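Local structure of phosphomethylpyrimidine kinase (Pyrococcus furiosus, 2PB9) at residues R26-V31 / I57-N62. The protein probably joins the pyrimidine and thiazole moieties into thiamine phosphate through this C-terminal ThiN domain, and probably phosphorylates hydroxymethylpyrimidine and its phosphate through its ThiD part. Sequence-based numbering, arbitrary orientation.
Sequences RLIPEV and IVKYGN
Two backbone carbonyls grip the ammonium of Lys59: Ile28 O, 2.9 Å from NZ, and Val25 O, just ahead of 26-31. Lys59 closes strand 57-59, one arm of a two-stranded antiparallel hairpin with 64-66 in the ThiN domain, while 26-31 belongs to the irregular loop linking helix 5-21 to strand 35-38 of the large mixed sheet. NZ lies in the carbonyl plane of Ile28 on a lone pair, with a C=O...N angle of 143°. The lysine chain reaches across extended through chi2 and chi3, then bends at chi4 (-69°) to turn the amine onto the loop backbone. Its start packs against Ile28, CG standing 4.0 Å from the isoleucine CB. CB of Ile28 is directed toward strand 57-59, and CG2, anti to the backbone N, sits 3.6 Å from Ile57 O; CD1 approaches the same oxygen. Val64 and Phe19 also touch Ile28, so the residue is buried between helix 5-21 and the hairpin. Glu30 crosses Lys59 obliquely, but its OE2 remains 5.3 Å from NZ, too far for a salt bridge, though the opposite charges may still attract. The salt bridge of Glu30 instead runs from OE1 to Arg56 of the second subunit, so the loop also takes part in the subunit interface. Beside the direct bond, a water links the backbones: it donates to Pro29 O at 2.8 Å and accepts a weak bond from Lys59 N at 3.3 Å.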
ATOM      1  N   ARG A  26      22.548 -10.864  -8.559  1.00 37.98           N
ATOM      2  CA  ARG A  26      21.750  -9.644  -8.560  1.00 37.83           C
ATOM      3  C   ARG A  26      20.323  -9.861  -9.030  1.00 35.96           C
ATOM      4  O   ARG A  26      19.446  -9.050  -8.725  1.00 34.53           O
ATOM      5  CB  ARG A  26      22.400  -8.565  -9.431  1.00 41.06           C
ATOM      6  CG  ARG A  26      22.390  -8.860 -10.921  1.00 44.06           C
ATOM      7  CD  ARG A  26      23.143  -7.778 -11.702  1.00 46.82           C
ATOM      8  NE  ARG A  26      22.339  -6.582 -11.966  1.00 46.99           N
ATOM      9  CZ  ARG A  26      21.793  -6.296 -13.147  1.00 47.23           C
ATOM     10  NH1 ARG A  26      21.966  -7.121 -14.178  1.00 43.12           N
ATOM     11  NH2 ARG A  26      21.078  -5.186 -13.301  1.00 48.36           N
ATOM     12  N   LEU A  27      20.093 -10.953  -9.761  1.00 33.20           N
ATOM     13  CA  LEU A  27      18.767 -11.252 -10.300  1.00 31.56           C
ATOM     14  C   LEU A  27      17.850 -12.092  -9.406  1.00 31.13           C
ATOM     15  O   LEU A  27      16.678 -12.273  -9.717  1.00 32.62           O
ATOM     16  CB  LEU A  27      18.904 -11.947 -11.661  1.00 31.72           C
ATOM     17  CG  LEU A  27      19.610 -11.194 -12.796  1.00 32.93           C
ATOM     18  CD1 LEU A  27      19.535 -12.000 -14.092  1.00 30.72           C
ATOM     19  CD2 LEU A  27      18.958  -9.830 -12.990  1.00 30.70           C
ATOM     20  N   ILE A  28      18.375 -12.598  -8.300  1.00 28.92           N
ATOM     21  CA  ILE A  28      17.594 -13.435  -7.401  1.00 27.20           C
ATOM     22  C   ILE A  28      16.807 -12.644  -6.360  1.00 27.35           C
ATOM     23  O   ILE A  28      17.387 -11.876  -5.599  1.00 29.54           O
ATOM     24  CB  ILE A  28      18.524 -14.429  -6.645  1.00 27.50           C
ATOM     25  CG1 ILE A  28      19.265 -15.319  -7.644  1.00 25.62           C
ATOM     26  CG2 ILE A  28      17.714 -15.283  -5.672  1.00 26.78           C
ATOM     27  CD1 ILE A  28      18.412 -16.352  -8.294  1.00 22.05           C
ATOM     28  N   PRO A  29      15.474 -12.816  -6.314  1.00 27.08           N
ATOM     29  CA  PRO A  29      14.678 -12.087  -5.319  1.00 26.55           C
ATOM     30  C   PRO A  29      14.849 -12.718  -3.929  1.00 27.29           C
ATOM     31  O   PRO A  29      15.608 -13.681  -3.766  1.00 28.11           O
ATOM     32  CB  PRO A  29      13.251 -12.224  -5.844  1.00 25.70           C
ATOM     33  CG  PRO A  29      13.268 -13.553  -6.534  1.00 26.11           C
ATOM     34  CD  PRO A  29      14.597 -13.535  -7.262  1.00 27.29           C
ATOM     35  N   GLU A  30      14.139 -12.184  -2.938  1.00 27.19           N
ATOM     36  CA  GLU A  30      14.227 -12.691  -1.577  1.00 27.03           C
ATOM     37  C   GLU A  30      13.461 -13.987  -1.370  1.00 26.11           C
ATOM     38  O   GLU A  30      13.858 -14.822  -0.553  1.00 26.97           O
ATOM     39  CB  GLU A  30      13.726 -11.640  -0.582  1.00 30.47           C
ATOM     40  CG  GLU A  30      14.698 -10.499  -0.371  1.00 34.34           C
ATOM     41  CD  GLU A  30      16.031 -10.977   0.184  1.00 38.25           C
ATOM     42  OE1 GLU A  30      16.254 -10.846   1.411  1.00 38.07           O
ATOM     43  OE2 GLU A  30      16.854 -11.496  -0.614  1.00 42.36           O
ATOM     44  N   VAL A  31      12.368 -14.151  -2.110  1.00 23.30           N
ATOM     45  CA  VAL A  31      11.539 -15.345  -2.006  1.00 22.20           C
ATOM     46  C   VAL A  31      12.164 -16.516  -2.769  1.00 22.38           C
ATOM     47  O   VAL A  31      11.710 -17.664  -2.671  1.00 21.84           O
ATOM     48  CB  VAL A  31      10.107 -15.065  -2.536  1.00 22.14           C
ATOM     49  CG1 VAL A  31       9.534 -13.866  -1.823  1.00 21.00           C
ATOM     50  CG2 VAL A  31      10.123 -14.817  -4.040  1.00 21.69           C
ATOM     51  N   ILE A  57      15.849 -21.466  -6.034  1.00 26.93           N
ATOM     52  CA  ILE A  57      17.272 -21.135  -6.066  1.00 28.21           C
ATOM     53  C   ILE A  57      17.411 -19.820  -5.300  1.00 27.93           C
ATOM     54  O   ILE A  57      16.813 -18.808  -5.673  1.00 27.52           O
ATOM     55  CB  ILE A  57      17.765 -20.963  -7.515  1.00 28.83           C
ATOM     56  CG1 ILE A  57      17.221 -22.106  -8.376  1.00 29.53           C
ATOM     57  CG2 ILE A  57      19.291 -20.970  -7.552  1.00 28.22           C
ATOM     58  CD1 ILE A  57      17.519 -21.974  -9.860  1.00 29.53           C
ATOM     59  N   VAL A  58      18.193 -19.844  -4.224  1.00 26.92           N
ATOM     60  CA  VAL A  58      18.367 -18.671  -3.366  1.00 25.20           C
ATOM     61  C   VAL A  58      19.780 -18.077  -3.367  1.00 25.19           C
ATOM     62  O   VAL A  58      20.739 -18.731  -3.796  1.00 23.43           O
ATOM     63  CB  VAL A  58      17.989 -19.041  -1.908  1.00 24.09           C
ATOM     64  CG1 VAL A  58      16.619 -19.684  -1.883  1.00 24.51           C
ATOM     65  CG2 VAL A  58      19.001 -20.017  -1.325  1.00 20.72           C
ATOM     66  N   LYS A  59      19.903 -16.834  -2.897  1.00 27.04           N
ATOM     67  CA  LYS A  59      21.222 -16.204  -2.821  1.00 29.38           C
ATOM     68  C   LYS A  59      22.011 -17.020  -1.811  1.00 30.97           C
ATOM     69  O   LYS A  59      21.538 -17.287  -0.702  1.00 31.52           O
ATOM     70  CB  LYS A  59      21.163 -14.759  -2.307  1.00 27.66           C
ATOM     71  CG  LYS A  59      20.495 -13.726  -3.207  1.00 32.76           C
ATOM     72  CD  LYS A  59      20.935 -12.308  -2.781  1.00 33.89           C
ATOM     73  CE  LYS A  59      20.011 -11.177  -3.315  1.00 37.97           C
ATOM     74  NZ  LYS A  59      20.028 -10.897  -4.813  1.00 38.20           N
ATOM     75  N   TYR A  60      23.204 -17.441  -2.191  1.00 33.59           N
ATOM     76  CA  TYR A  60      24.003 -18.192  -1.256  1.00 37.21           C
ATOM     77  C   TYR A  60      25.051 -17.196  -0.761  1.00 38.94           C
ATOM     78  O   TYR A  60      24.708 -16.230  -0.078  1.00 40.52           O
ATOM     79  CB  TYR A  60      24.611 -19.415  -1.941  1.00 38.71           C
ATOM     80  CG  TYR A  60      24.984 -20.508  -0.969  1.00 40.73           C
ATOM     81  CD1 TYR A  60      24.183 -20.784   0.140  1.00 41.79           C
ATOM     82  CD2 TYR A  60      26.154 -21.249  -1.137  1.00 41.47           C
ATOM     83  CE1 TYR A  60      24.548 -21.772   1.064  1.00 43.67           C
ATOM     84  CE2 TYR A  60      26.524 -22.232  -0.227  1.00 42.22           C
ATOM     85  CZ  TYR A  60      25.723 -22.487   0.871  1.00 43.47           C
ATOM     86  OH  TYR A  60      26.117 -23.434   1.787  1.00 45.50           O
ATOM     87  N   GLY A  61      26.317 -17.393  -1.077  1.00 40.13           N
ATOM     88  CA  GLY A  61      27.273 -16.406  -0.616  1.00 42.43           C
ATOM     89  C   GLY A  61      27.121 -15.272  -1.605  1.00 42.72           C
ATOM     90  O   GLY A  61      26.094 -14.594  -1.641  1.00 39.09           O
ATOM     91  N   ASN A  62      28.155 -15.083  -2.416  1.00 45.37           N
ATOM     92  CA  ASN A  62      28.135 -14.077  -3.456  1.00 46.65           C
ATOM     93  C   ASN A  62      27.769 -14.906  -4.667  1.00 45.37           C
ATOM     94  O   ASN A  62      28.364 -14.783  -5.737  1.00 45.89           O
ATOM     95  CB  ASN A  62      29.517 -13.451  -3.645  1.00 50.61           C
ATOM     96  CG  ASN A  62      29.548 -12.431  -4.779  1.00 54.47           C
ATOM     97  OD1 ASN A  62      28.550 -12.227  -5.478  1.00 55.43           O
ATOM     98  ND2 ASN A  62      30.701 -11.792  -4.970  1.00 55.65           N
TER
HETATM   99  O   HOH W   1      16.783 -15.816  -2.387  1.00 24.72           O